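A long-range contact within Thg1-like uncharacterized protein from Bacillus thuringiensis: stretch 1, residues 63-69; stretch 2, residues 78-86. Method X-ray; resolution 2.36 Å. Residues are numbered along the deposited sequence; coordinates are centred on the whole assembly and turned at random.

Stretch 1 (63-69) NIMGAKL
Stretch 2, residues 78-86: SILITNYDK

An antiparallel strand pairing can absorb an extra residue and still keep its hydrogen bonds, and the contact between residues 63-69 and 78-86 shows how. The part of the strand from Ala 67 to Leu 69, which continues later in the chain, runs against Ser 78 to Ile 81, the end of a strand that begins earlier, their axes approaching to 4.8 Å with an angle of 123° between the N-to-C directions, well short of ideal antiparallel alignment. Ala 67 faces Ile 81 as a non-hydrogen-bonded pair (CA to CA 4.5 Å), whereas Leu 69 faces Leu 80 as a hydrogen-bonded pair (CA to CA 5.2 Å). Two steps along the first strand thus match one along the second, and the surplus residue, Lys 68, makes a beta bulge. Its backbone (phi/psi -114/-38°) leaves the extended region, while Ala 67 (-66/126°) and Leu 69 (-152/142°) flank it and Ile 79 to Ile 81 opposite stay extended, with phi from -125 to -92° and psi from 119 to 130°.

Three nearly linear backbone hydrogen bonds fix this register. Thr 82 N donates to Gly 66 O at 3.0 Å, Lys 68 N to Leu 80 O at 2.9 Å, and Leu 80 N to Leu 69 O at 2.8 Å. Leu 80 therefore spends both its backbone polar groups on the bulge, its O on Lys 68 N and its N on Leu 69 O. Longer CA-H...O contacts supplement them: Ile 81 CA lies 3.5 Å from Gly 66 O, and Ile 79 CA 3.5 Å from Leu 69 O.

The first stretch enters the strand through a type II turn from Ile 64 to Ala 67, closed by Ala 67 N donating to Ile 64 O at 3.2 Å. Met 65 (-63/122°) and Gly 66 (89/5°) occupy its central positions. Glycine suits the second on two counts: at these angles a CB would jam against the preceding carbonyl oxygen, and it would also point toward the other stretch, 2.4 Å from Thr 82 O.

Side chains then fill in around this frame. Ile 64 (chi1 m, chi2 t) points toward the second stretch, with its CD1 3.8 Å from Ile 79 CD1 and its CG2 3.7 Å from Ile 81 CD1; both partners are also m, t. Leu 69 (chi1 t, chi2 144°, between wells) and Leu 80 (t, p) share the sheet face opposite Ala 67 and Ile 81, their CB atoms 4.4 Å apart.

The bulged Lys 68 has the largest area covered by the other stretch. Its CA-to-CB bond points toward that stretch, and its m, m, t, m chain brings Lys 68 CE within 3.3 Å of Thr 82 OG1 and Lys 68 NZ to 3.2 Å from Asp 85 OD1, a salt bridge whose hydrogen bond is weak. Lys 68 NZ also makes a weak hydrogen bond to Gly 66 O at 3.2 Å. Asp 85 (chi1 m) is in turn held by Thr 82 (chi1 p), whose OG1 donates to Asp 85 OD2 at 3.2 Å, so each carboxylate oxygen has its own partner.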

ATOM      1  N   ASN A  63     -22.633  12.238   9.047  1.00 33.28           N
ATOM      2  CA  ASN A  63     -22.530  10.782   9.029  1.00 32.37           C
ATOM      3  C   ASN A  63     -21.109  10.227   9.075  1.00 27.16           C
ATOM      4  O   ASN A  63     -20.915   9.012   9.032  1.00 30.27           O
ATOM      5  CB  ASN A  63     -23.275  10.209   7.819  1.00 33.43           C
ATOM      6  CG  ASN A  63     -24.782  10.250   7.990  1.00 38.73           C
ATOM      7  OD1 ASN A  63     -25.385   9.312   8.514  1.00 34.87           O
ATOM      8  ND2 ASN A  63     -25.399  11.342   7.547  1.00 31.11           N
ATOM      9  N   ILE A  64     -20.120  11.109   9.162  1.00 26.59           N
ATOM     10  CA  ILE A  64     -18.725  10.679   9.195  1.00 24.41           C
ATOM     11  C   ILE A  64     -18.112  10.855  10.581  1.00 25.78           C
ATOM     12  O   ILE A  64     -18.035  11.969  11.101  1.00 24.06           O
ATOM     13  CB  ILE A  64     -17.876  11.427   8.148  1.00 26.87           C
ATOM     14  CG1 ILE A  64     -18.304  11.023   6.736  1.00 26.83           C
ATOM     15  CG2 ILE A  64     -16.403  11.130   8.352  1.00 24.81           C
ATOM     16  CD1 ILE A  64     -17.578  11.770   5.638  1.00 28.16           C
ATOM     17  N   MET A  65     -17.681   9.745  11.174  1.00 22.49           N
ATOM     18  CA  MET A  65     -17.081   9.759  12.505  1.00 24.96           C
ATOM     19  C   MET A  65     -15.793  10.578  12.527  1.00 23.61           C
ATOM     20  O   MET A  65     -14.858  10.299  11.775  1.00 23.22           O
ATOM     21  CB  MET A  65     -16.801   8.330  12.981  1.00 22.59           C
ATOM     22  CG  MET A  65     -16.151   8.248  14.355  1.00 30.05           C
ATOM     23  SD  MET A  65     -15.775   6.552  14.865  1.00 39.38           S
ATOM     24  CE  MET A  65     -17.364   5.763  14.618  1.00 28.25           C
ATOM     25  N   GLY A  66     -15.757  11.591  13.385  1.00 21.97           N
ATOM     26  CA  GLY A  66     -14.580  12.430  13.532  1.00 24.30           C
ATOM     27  C   GLY A  66     -14.535  13.626  12.598  1.00 27.47           C
ATOM     28  O   GLY A  66     -13.542  14.354  12.569  1.00 29.49           O
ATOM     29  N   ALA A  67     -15.603  13.836  11.834  1.00 28.75           N
ATOM     30  CA  ALA A  67     -15.665  14.956  10.895  1.00 27.42           C
ATOM     31  C   ALA A  67     -15.667  16.298  11.624  1.00 25.05           C
ATOM     32  O   ALA A  67     -16.491  16.539  12.505  1.00 27.49           O
ATOM     33  CB  ALA A  67     -16.884  14.836   9.994  1.00 28.44           C
ATOM     34  N   LYS A  68     -14.735  17.167  11.247  1.00 27.12           N
ATOM     35  CA  LYS A  68     -14.578  18.456  11.908  1.00 34.61           C
ATOM     36  C   LYS A  68     -14.920  19.622  10.988  1.00 34.88           C
ATOM     37  O   LYS A  68     -15.512  20.610  11.419  1.00 36.16           O
ATOM     38  CB  LYS A  68     -13.150  18.609  12.435  1.00 34.28           C
ATOM     39  CG  LYS A  68     -12.803  17.646  13.558  1.00 31.20           C
ATOM     40  CD  LYS A  68     -13.591  17.968  14.816  1.00 32.29           C
ATOM     41  CE  LYS A  68     -13.369  16.919  15.893  1.00 33.93           C
ATOM     42  NZ  LYS A  68     -13.976  15.610  15.523  1.00 40.08           N
ATOM     43  N   LEU A  69     -14.545  19.505   9.720  1.00 30.44           N
ATOM     44  CA  LEU A  69     -14.768  20.584   8.768  1.00 35.05           C
ATOM     45  C   LEU A  69     -14.921  20.056   7.347  1.00 33.32           C
ATOM     46  O   LEU A  69     -14.250  19.105   6.948  1.00 32.09           O
ATOM     47  CB  LEU A  69     -13.622  21.601   8.843  1.00 31.40           C
ATOM     48  CG  LEU A  69     -13.740  22.897   8.034  1.00 35.08           C
ATOM     49  CD1 LEU A  69     -13.124  24.053   8.802  1.00 39.58           C
ATOM     50  CD2 LEU A  69     -13.072  22.761   6.672  1.00 38.03           C
ATOM     51  N   SER A  78     -13.882  18.589   0.116  1.00 30.19           N
ATOM     52  CA  SER A  78     -12.826  18.135   1.013  1.00 26.61           C
ATOM     53  C   SER A  78     -13.345  18.040   2.441  1.00 30.65           C
ATOM     54  O   SER A  78     -14.027  18.943   2.922  1.00 30.42           O
ATOM     55  CB  SER A  78     -11.616  19.068   0.955  1.00 24.95           C
ATOM     56  OG  SER A  78     -10.936  18.951  -0.282  1.00 31.61           O
ATOM     57  N   ILE A  79     -13.017  16.941   3.114  1.00 25.56           N
ATOM     58  CA  ILE A  79     -13.473  16.718   4.481  1.00 27.84           C
ATOM     59  C   ILE A  79     -12.301  16.454   5.422  1.00 31.16           C
ATOM     60  O   ILE A  79     -11.480  15.569   5.170  1.00 28.02           O
ATOM     61  CB  ILE A  79     -14.447  15.530   4.553  1.00 26.64           C
ATOM     62  CG1 ILE A  79     -15.570  15.703   3.527  1.00 27.05           C
ATOM     63  CG2 ILE A  79     -15.004  15.381   5.963  1.00 24.67           C
ATOM     64  CD1 ILE A  79     -16.390  14.455   3.300  1.00 29.07           C
ATOM     65  N   LEU A  80     -12.221  17.230   6.499  1.00 27.07           N
ATOM     66  CA  LEU A  80     -11.196  17.027   7.518  1.00 25.71           C
ATOM     67  C   LEU A  80     -11.704  16.111   8.620  1.00 25.55           C
ATOM     68  O   LEU A  80     -12.679  16.427   9.304  1.00 24.81           O
ATOM     69  CB  LEU A  80     -10.749  18.360   8.123  1.00 25.97           C
ATOM     70  CG  LEU A  80      -9.934  18.252   9.417  1.00 24.33           C
ATOM     71  CD1 LEU A  80      -8.614  17.531   9.181  1.00 26.71           C
ATOM     72  CD2 LEU A  80      -9.696  19.619  10.033  1.00 22.83           C
ATOM     73  N   ILE A  81     -11.035  14.975   8.789  1.00 23.32           N
ATOM     74  CA  ILE A  81     -11.399  14.020   9.828  1.00 24.65           C
ATOM     75  C   ILE A  81     -10.270  13.876  10.843  1.00 23.79           C
ATOM     76  O   ILE A  81      -9.113  13.678  10.470  1.00 25.76           O
ATOM     77  CB  ILE A  81     -11.709  12.633   9.235  1.00 21.33           C
ATOM     78  CG1 ILE A  81     -12.644  12.760   8.031  1.00 20.20           C
ATOM     79  CG2 ILE A  81     -12.315  11.727  10.291  1.00 22.43           C
ATOM     80  CD1 ILE A  81     -12.908  11.448   7.330  1.00 19.44           C
ATOM     81  N   THR A  82     -10.608  13.989  12.122  1.00 19.72           N
ATOM     82  CA  THR A  82      -9.639  13.764  13.188  1.00 33.16           C
ATOM     83  C   THR A  82     -10.098  12.602  14.057  1.00 26.79           C
ATOM     84  O   THR A  82     -11.294  12.428  14.287  1.00 25.00           O
ATOM     85  CB  THR A  82      -9.443  15.013  14.071  1.00 31.52           C
ATOM     86  OG1 THR A  82     -10.662  15.309  14.765  1.00 30.31           O
ATOM     87  CG2 THR A  82      -9.031  16.208  13.226  1.00 22.68           C
ATOM     88  N   ASN A  83      -9.145  11.810  14.539  1.00 29.56           N
ATOM     89  CA  ASN A  83      -9.463  10.635  15.342  1.00 27.26           C
ATOM     90  C   ASN A  83      -8.640  10.562  16.624  1.00 31.80           C
ATOM     91  O   ASN A  83      -8.370   9.475  17.133  1.00 31.81           O
ATOM     92  CB  ASN A  83      -9.255   9.363  14.521  1.00 20.78           C
ATOM     93  CG  ASN A  83      -7.865   9.282  13.921  1.00 26.62           C
ATOM     94  OD1 ASN A  83      -7.009  10.127  14.191  1.00 23.26           O
ATOM     95  ND2 ASN A  83      -7.630   8.261  13.101  1.00 24.87           N
ATOM     96  N   TYR A  84      -8.243  11.720  17.139  1.00 33.37           N
ATOM     97  CA  TYR A  84      -7.401  11.775  18.328  1.00 32.86           C
ATOM     98  C   TYR A  84      -7.921  12.777  19.354  1.00 41.37           C
ATOM     99  O   TYR A  84      -7.147  13.338  20.130  1.00 41.50           O
ATOM    100  CB  TYR A  84      -5.960  12.111  17.944  1.00 32.59           C
ATOM    101  CG  TYR A  84      -5.832  13.287  17.001  1.00 36.41           C
ATOM    102  CD1 TYR A  84      -5.806  13.097  15.624  1.00 30.27           C
ATOM    103  CD2 TYR A  84      -5.735  14.586  17.485  1.00 31.39           C
ATOM    104  CE1 TYR A  84      -5.689  14.167  14.756  1.00 29.84           C
ATOM    105  CE2 TYR A  84      -5.617  15.662  16.622  1.00 37.03           C
ATOM    106  CZ  TYR A  84      -5.595  15.446  15.260  1.00 32.84           C
ATOM    107  OH  TYR A  84      -5.477  16.513  14.397  1.00 34.25           O
ATOM    108  N   ASP A  85      -9.233  12.994  19.349  1.00 48.47           N
ATOM    109  CA  ASP A  85      -9.876  13.905  20.290  1.00 45.41           C
ATOM    110  C   ASP A  85      -9.611  13.461  21.725  1.00 49.60           C
ATOM    111  O   ASP A  85      -9.197  14.257  22.569  1.00 48.38           O
ATOM    112  CB  ASP A  85     -11.384  13.959  20.033  1.00 45.05           C
ATOM    113  CG  ASP A  85     -11.722  14.336  18.600  1.00 45.85           C
ATOM    114  OD1 ASP A  85     -12.797  14.933  18.384  1.00 45.92           O
ATOM    115  OD2 ASP A  85     -10.917  14.032  17.692  1.00 37.23           O
ATOM    116  N   LYS A  86      -9.856  12.181  21.988  1.00 48.01           N
ATOM    117  CA  LYS A  86      -9.556  11.583  23.282  1.00 50.41           C
ATOM    118  C   LYS A  86      -8.508  10.492  23.110  1.00 51.49           C
ATOM    119  O   LYS A  86      -7.970  10.303  22.018  1.00 49.06           O
ATOM    120  CB  LYS A  86     -10.819  10.985  23.904  1.00 47.36           C
ATOM    121  CG  LYS A  86     -11.931  11.987  24.149  1.00 49.09           C
ATOM    122  CD  LYS A  86     -13.155  11.301  24.732  1.00 58.67           C
ATOM    123  CE  LYS A  86     -14.279  12.291  24.990  1.00 60.49           C
ATOM    124  NZ  LYS A  86     -15.494  11.615  25.524  1.00 62.30           N
TER